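Local coordinates for putative transcription protein (Pseudomonas aeruginosa PAO1, PDB 4GCV) that probably binds DNA as a transcriptional regulator of the HxlR helix-turn-helix family, with a putative role in sensing oxidative stress, at residues B[24-29]-B[56-60]; B[36-42]-B[77-82]. The protein carries 2 engineered substitutions. Residues are numbered along the deposited sequence.

Interaction 1: B[24-29]-B[56-60]; sequences WSILIM and RLNAL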
# COMPACT_ATOMS: atom_id res chain seq x y z
N TRP B 24 -1.78 -11.39 4.60
CA TRP B 24 -1.44 -11.60 5.99
C TRP B 24 -0.94 -10.35 6.72
O TRP B 24 -1.38 -10.09 7.81
CB TRP B 24 -0.42 -12.73 6.11
CG TRP B 24 -1.04 -14.00 5.74
CD1 TRP B 24 -0.77 -14.76 4.63
CD2 TRP B 24 -2.10 -14.65 6.42
NE1 TRP B 24 -1.59 -15.85 4.59
CE2 TRP B 24 -2.41 -15.82 5.69
CE3 TRP B 24 -2.83 -14.37 7.59
CZ2 TRP B 24 -3.40 -16.72 6.09
CZ3 TRP B 24 -3.83 -15.26 7.98
CH2 TRP B 24 -4.09 -16.43 7.24
N SER B 25 -0.09 -9.54 6.10
CA SER B 25 0.30 -8.26 6.72
C SER B 25 -0.94 -7.43 7.03
O SER B 25 -1.03 -6.81 8.08
CB SER B 25 1.20 -7.44 5.82
OG SER B 25 2.37 -8.13 5.53
N ILE B 26 -1.90 -7.42 6.12
CA ILE B 26 -3.09 -6.60 6.37
C ILE B 26 -3.88 -7.12 7.52
O ILE B 26 -4.36 -6.36 8.34
CB ILE B 26 -3.94 -6.48 5.11
CG1 ILE B 26 -3.22 -5.56 4.12
CG2 ILE B 26 -5.36 -5.99 5.42
CD1 ILE B 26 -3.73 -5.81 2.67
N LEU B 27 -3.99 -8.44 7.63
CA LEU B 27 -4.81 -9.03 8.66
C LEU B 27 -4.14 -8.85 10.00
O LEU B 27 -4.77 -8.46 10.96
CB LEU B 27 -5.09 -10.51 8.32
CG LEU B 27 -6.08 -10.81 7.19
CD1 LEU B 27 -6.30 -12.32 7.13
CD2 LEU B 27 -7.45 -10.11 7.43
N ILE B 28 -2.84 -9.12 10.06
CA ILE B 28 -2.11 -8.95 11.31
C ILE B 28 -2.03 -7.48 11.75
O ILE B 28 -2.35 -7.15 12.91
CB ILE B 28 -0.69 -9.57 11.20
CG1 ILE B 28 -0.78 -11.06 10.90
CG2 ILE B 28 0.12 -9.34 12.46
CD1 ILE B 28 0.53 -11.62 10.28
N MSE B 29 -1.67 -6.58 10.84
CA MSE B 29 -1.64 -5.16 11.21
C MSE B 29 -3.00 -4.70 11.74
O MSE B 29 -3.08 -4.04 12.80
CB MSE B 29 -1.16 -4.30 10.06
CG MSE B 29 0.30 -4.49 9.74
SE MSE B 29 1.39 -4.08 11.40
CE MSE B 29 1.26 -2.15 11.18
N ARG B 56 5.84 -13.62 9.44
CA ARG B 56 5.08 -12.41 9.08
C ARG B 56 5.22 -11.34 10.18
O ARG B 56 5.40 -10.16 9.89
CB ARG B 56 3.60 -12.74 8.83
CG ARG B 56 3.24 -13.35 7.45
CD ARG B 56 3.63 -12.46 6.26
NE ARG B 56 3.08 -12.91 4.97
CZ ARG B 56 3.24 -14.13 4.45
NH1 ARG B 56 3.91 -15.06 5.12
NH2 ARG B 56 2.71 -14.44 3.27
N LEU B 57 5.15 -11.76 11.45
CA LEU B 57 5.48 -10.85 12.57
C LEU B 57 6.88 -10.29 12.47
O LEU B 57 7.06 -9.07 12.53
CB LEU B 57 5.26 -11.51 13.94
CG LEU B 57 3.77 -11.71 14.30
CD1 LEU B 57 3.66 -12.60 15.51
CD2 LEU B 57 3.01 -10.39 14.50
N ASN B 58 7.87 -11.15 12.29
CA ASN B 58 9.25 -10.68 12.20
C ASN B 58 9.41 -9.71 11.05
O ASN B 58 10.16 -8.76 11.20
CB ASN B 58 10.23 -11.82 12.01
CG ASN B 58 10.32 -12.73 13.23
OD1 ASN B 58 9.82 -12.39 14.32
ND2 ASN B 58 10.92 -13.91 13.03
N ALA B 59 8.75 -9.95 9.93
CA ALA B 59 8.90 -9.06 8.79
C ALA B 59 8.24 -7.71 9.09
O ALA B 59 8.78 -6.67 8.73
CB ALA B 59 8.30 -9.70 7.44
N LEU B 60 7.08 -7.73 9.76
CA LEU B 60 6.44 -6.48 10.20
C LEU B 60 7.35 -5.68 11.17
O LEU B 60 7.47 -4.46 11.08
CB LEU B 60 5.06 -6.74 10.78
CG LEU B 60 4.09 -7.11 9.66
CD1 LEU B 60 2.79 -7.49 10.29
CD2 LEU B 60 3.94 -5.92 8.70
O HOH W 1 1.28 -10.66 3.81
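Start with Leu60, the side chain of 56-60 most covered by the other helix. It enters a hollow on helix 24-29 bordered by Ser25, Ile28 and selenomethionine Met29, where Leu60 CD1 lies 3.8 Å from Met29 SE and 3.9 Å from Ile28 CG2. Ile28, the answering bump, wedges between Arg56, Leu57 and Leu60, its CG2 3.7 Å from Leu57 CD2 and its CD1 3.6 Å from Arg56 CB. The segment axes cross at -80° with a closest approach of 10.4 Å, and the near-perpendicular helices bury 343 Å² summed over both sides. This seats helix 50-62, second of the helix-turn-helix in this winged-helix domain and probably its recognition helix, as in relatives, on helix 23-33; Leu65 and Leu66 extend the apolar patch. At the margin Trp24 CD1 lies over one face of the Arg56 guanidinium, and water 1 accepts hydrogen bonds from Ser25 N (2.9 Å) and Arg56 NE (3.1 Å). No direct hydrogen bond joins the segments, so side-chain shape sets the fit.

Interaction 2: B[36-42]-B[77-82]; sequences LRRFDEF and RYQYVP. With GOL (glycerol), chain S.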
# COMPACT_ATOMS: atom_id res chain seq x y z
N LEU B 36 -4.80 -6.46 19.67
CA LEU B 36 -4.19 -7.80 19.84
C LEU B 36 -2.66 -7.71 20.01
O LEU B 36 -2.04 -6.91 19.33
CB LEU B 36 -4.55 -8.67 18.65
CG LEU B 36 -5.69 -9.62 18.95
CD1 LEU B 36 -6.77 -9.00 19.85
CD2 LEU B 36 -6.31 -10.27 17.67
N ARG B 37 -2.06 -8.52 20.88
CA ARG B 37 -0.65 -8.33 21.30
C ARG B 37 0.13 -9.62 21.28
O ARG B 37 1.29 -9.63 20.88
CB ARG B 37 -0.53 -7.86 22.78
CG ARG B 37 -0.99 -6.46 23.17
CD ARG B 37 -0.15 -5.33 22.57
NE ARG B 37 -0.66 -5.01 21.24
CZ ARG B 37 -1.19 -3.84 20.88
NH1 ARG B 37 -1.27 -2.83 21.74
NH2 ARG B 37 -1.64 -3.70 19.62
N ARG B 38 -0.46 -10.69 21.81
CA ARG B 38 0.26 -11.93 22.09
C ARG B 38 0.18 -12.92 20.94
O ARG B 38 -0.83 -13.01 20.27
CB ARG B 38 -0.25 -12.54 23.36
CG ARG B 38 0.31 -11.80 24.58
CD ARG B 38 -0.77 -11.45 25.59
NE ARG B 38 -1.78 -12.50 25.76
CZ ARG B 38 -3.02 -12.29 26.22
NH1 ARG B 38 -3.41 -11.05 26.55
NH2 ARG B 38 -3.87 -13.31 26.34
N PHE B 39 1.27 -13.65 20.72
CA PHE B 39 1.37 -14.56 19.63
C PHE B 39 0.12 -15.43 19.52
O PHE B 39 -0.43 -15.57 18.41
CB PHE B 39 2.59 -15.44 19.80
CG PHE B 39 2.91 -16.29 18.59
CD1 PHE B 39 2.38 -17.58 18.47
CD2 PHE B 39 3.77 -15.82 17.60
CE1 PHE B 39 2.69 -18.37 17.37
CE2 PHE B 39 4.09 -16.61 16.50
CZ PHE B 39 3.55 -17.88 16.38
N ASP B 40 -0.34 -15.99 20.65
CA ASP B 40 -1.51 -16.86 20.60
C ASP B 40 -2.82 -16.17 20.21
O ASP B 40 -3.65 -16.78 19.53
CB ASP B 40 -1.67 -17.70 21.87
CG ASP B 40 -0.79 -18.96 21.84
OD1 ASP B 40 -0.16 -19.24 20.79
OD2 ASP B 40 -0.70 -19.64 22.87
N GLU B 41 -3.00 -14.91 20.63
CA GLU B 41 -4.11 -14.08 20.15
C GLU B 41 -4.06 -14.04 18.65
O GLU B 41 -5.02 -14.35 18.00
CB GLU B 41 -4.04 -12.64 20.71
CG GLU B 41 -4.37 -12.53 22.19
CD GLU B 41 -4.24 -11.11 22.74
OE1 GLU B 41 -3.21 -10.41 22.52
OE2 GLU B 41 -5.21 -10.71 23.43
N PHE B 42 -2.92 -13.68 18.08
CA PHE B 42 -2.89 -13.65 16.63
C PHE B 42 -3.21 -15.02 16.02
O PHE B 42 -3.93 -15.11 15.04
CB PHE B 42 -1.57 -13.12 16.10
CG PHE B 42 -1.33 -11.66 16.40
CD1 PHE B 42 -1.94 -10.67 15.65
CD2 PHE B 42 -0.43 -11.27 17.41
CE1 PHE B 42 -1.69 -9.30 15.92
CE2 PHE B 42 -0.17 -9.91 17.67
CZ PHE B 42 -0.80 -8.93 16.95
N ARG B 77 8.50 -14.47 26.66
CA ARG B 77 7.62 -14.32 25.53
C ARG B 77 7.50 -12.83 25.20
O ARG B 77 7.81 -11.98 26.05
CB ARG B 77 6.26 -14.94 25.87
CG ARG B 77 6.30 -16.47 26.16
CD ARG B 77 6.19 -17.32 24.86
NE ARG B 77 4.81 -17.43 24.34
CZ ARG B 77 3.99 -18.47 24.56
NH1 ARG B 77 4.42 -19.51 25.27
NH2 ARG B 77 2.75 -18.47 24.07
N TYR B 78 7.09 -12.51 23.97
CA TYR B 78 6.94 -11.12 23.56
C TYR B 78 5.52 -10.85 23.10
O TYR B 78 4.86 -11.74 22.57
CB TYR B 78 7.90 -10.76 22.43
CG TYR B 78 9.37 -10.83 22.79
CD1 TYR B 78 10.01 -9.78 23.47
CD2 TYR B 78 10.13 -11.95 22.44
CE1 TYR B 78 11.35 -9.86 23.80
CE2 TYR B 78 11.47 -12.05 22.77
CZ TYR B 78 12.08 -11.00 23.46
OH TYR B 78 13.41 -11.10 23.79
N GLN B 79 5.07 -9.62 23.30
CA GLN B 79 3.91 -9.07 22.61
C GLN B 79 4.38 -8.12 21.50
O GLN B 79 5.56 -7.69 21.51
CB GLN B 79 3.03 -8.28 23.57
CG GLN B 79 3.78 -7.18 24.35
CD GLN B 79 2.95 -6.64 25.52
OE1 GLN B 79 1.83 -7.11 25.78
NE2 GLN B 79 3.50 -5.64 26.23
N TYR B 80 3.45 -7.77 20.60
CA TYR B 80 3.76 -7.02 19.39
C TYR B 80 2.85 -5.84 19.32
O TYR B 80 1.63 -5.98 19.23
CB TYR B 80 3.54 -7.91 18.13
CG TYR B 80 4.40 -9.13 18.16
CD1 TYR B 80 4.06 -10.21 18.95
CD2 TYR B 80 5.57 -9.18 17.46
CE1 TYR B 80 4.89 -11.33 19.02
CE2 TYR B 80 6.40 -10.30 17.50
CZ TYR B 80 6.04 -11.36 18.28
OH TYR B 80 6.86 -12.45 18.36
N VAL B 81 3.41 -4.66 19.35
CA VAL B 81 2.58 -3.50 19.47
C VAL B 81 2.91 -2.57 18.32
O VAL B 81 4.07 -2.47 17.93
CB VAL B 81 2.80 -2.79 20.86
CG1 VAL B 81 3.26 -3.78 21.88
CG2 VAL B 81 3.78 -1.72 20.76
N PRO B 82 1.89 -1.89 17.76
CA PRO B 82 2.20 -1.03 16.66
C PRO B 82 3.04 0.17 17.05
O PRO B 82 3.03 0.65 18.14
CB PRO B 82 0.82 -0.58 16.14
CG PRO B 82 -0.19 -1.49 16.90
CD PRO B 82 0.50 -1.72 18.19
C1 GOL S . 2.58 -15.55 26.07
O1 GOL S . 2.44 -15.21 27.43
C2 GOL S . 2.65 -14.31 25.16
O2 GOL S . 3.14 -13.21 25.90
C3 GOL S . 3.54 -14.55 23.93
O3 GOL S . 3.28 -13.68 22.84
O HOH W 2 1.19 -16.60 23.24
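A glycerol, probably from the crystallisation liquor, sits in the backbone seam here: Phe39 N donates to GOL O3 at 2.9 Å, and GOL O3 donates on to Tyr78 O at 2.5 Å. Next to it the protein makes its own link, Tyr80 N to Arg37 O at 2.9 Å, and Gln79 CA adds a CA-H...O contact to the same Arg37 O at 3.2 Å. Arg37 then folds back, its NE bonding Leu36 O at 3.0 Å, while Val81 CA lies over one face of its guanidinium and Arg37 NH2 comes within 3.2 Å of Pro82 CD. In winged-helix terms, strand 77-82 belongs to the two-stranded wing with strand 66-73, and the contact sets this wing against the turn leading into helix 39-46. Arg38 is the N-cap of that helix; three residues on, Glu41 OE1 reaches back to accept from Arg37 N (2.8 Å) and Arg38 N (2.9 Å). Toward the core, Phe42 CE2 packs on Tyr80 CB at 4.2 Å. At the outer end Asp40 OD2 and Arg77 NH2 form a long salt bridge of 3.8 Å, and water 2 accepts from Asp40 N (3.1 Å) and Arg77 NH2 (2.6 Å).

In the fold
After helix 12-19 the chain runs through helix 23-33, the turn into helix 39-46, helix 50-62 and then the hairpin 66-73/76-82. Interaction 1 closes the first loop, bringing helix 50-62 back onto helix 23-33 with helix 39-46 in the intervening chain. Interaction 2 opens inside that loop, at 36-42, and closes beyond it at 77-82, so the two cross rather than nest. Their centres are 11 Å apart and they touch directly: Leu57 CD1 lies 3.8 Å from Phe39 CD2 and 3.9 Å from Tyr80 CZ, and Ile28 O is 3.8 Å from Phe42 CE1. Three helices and the wing thus join in one continuous body.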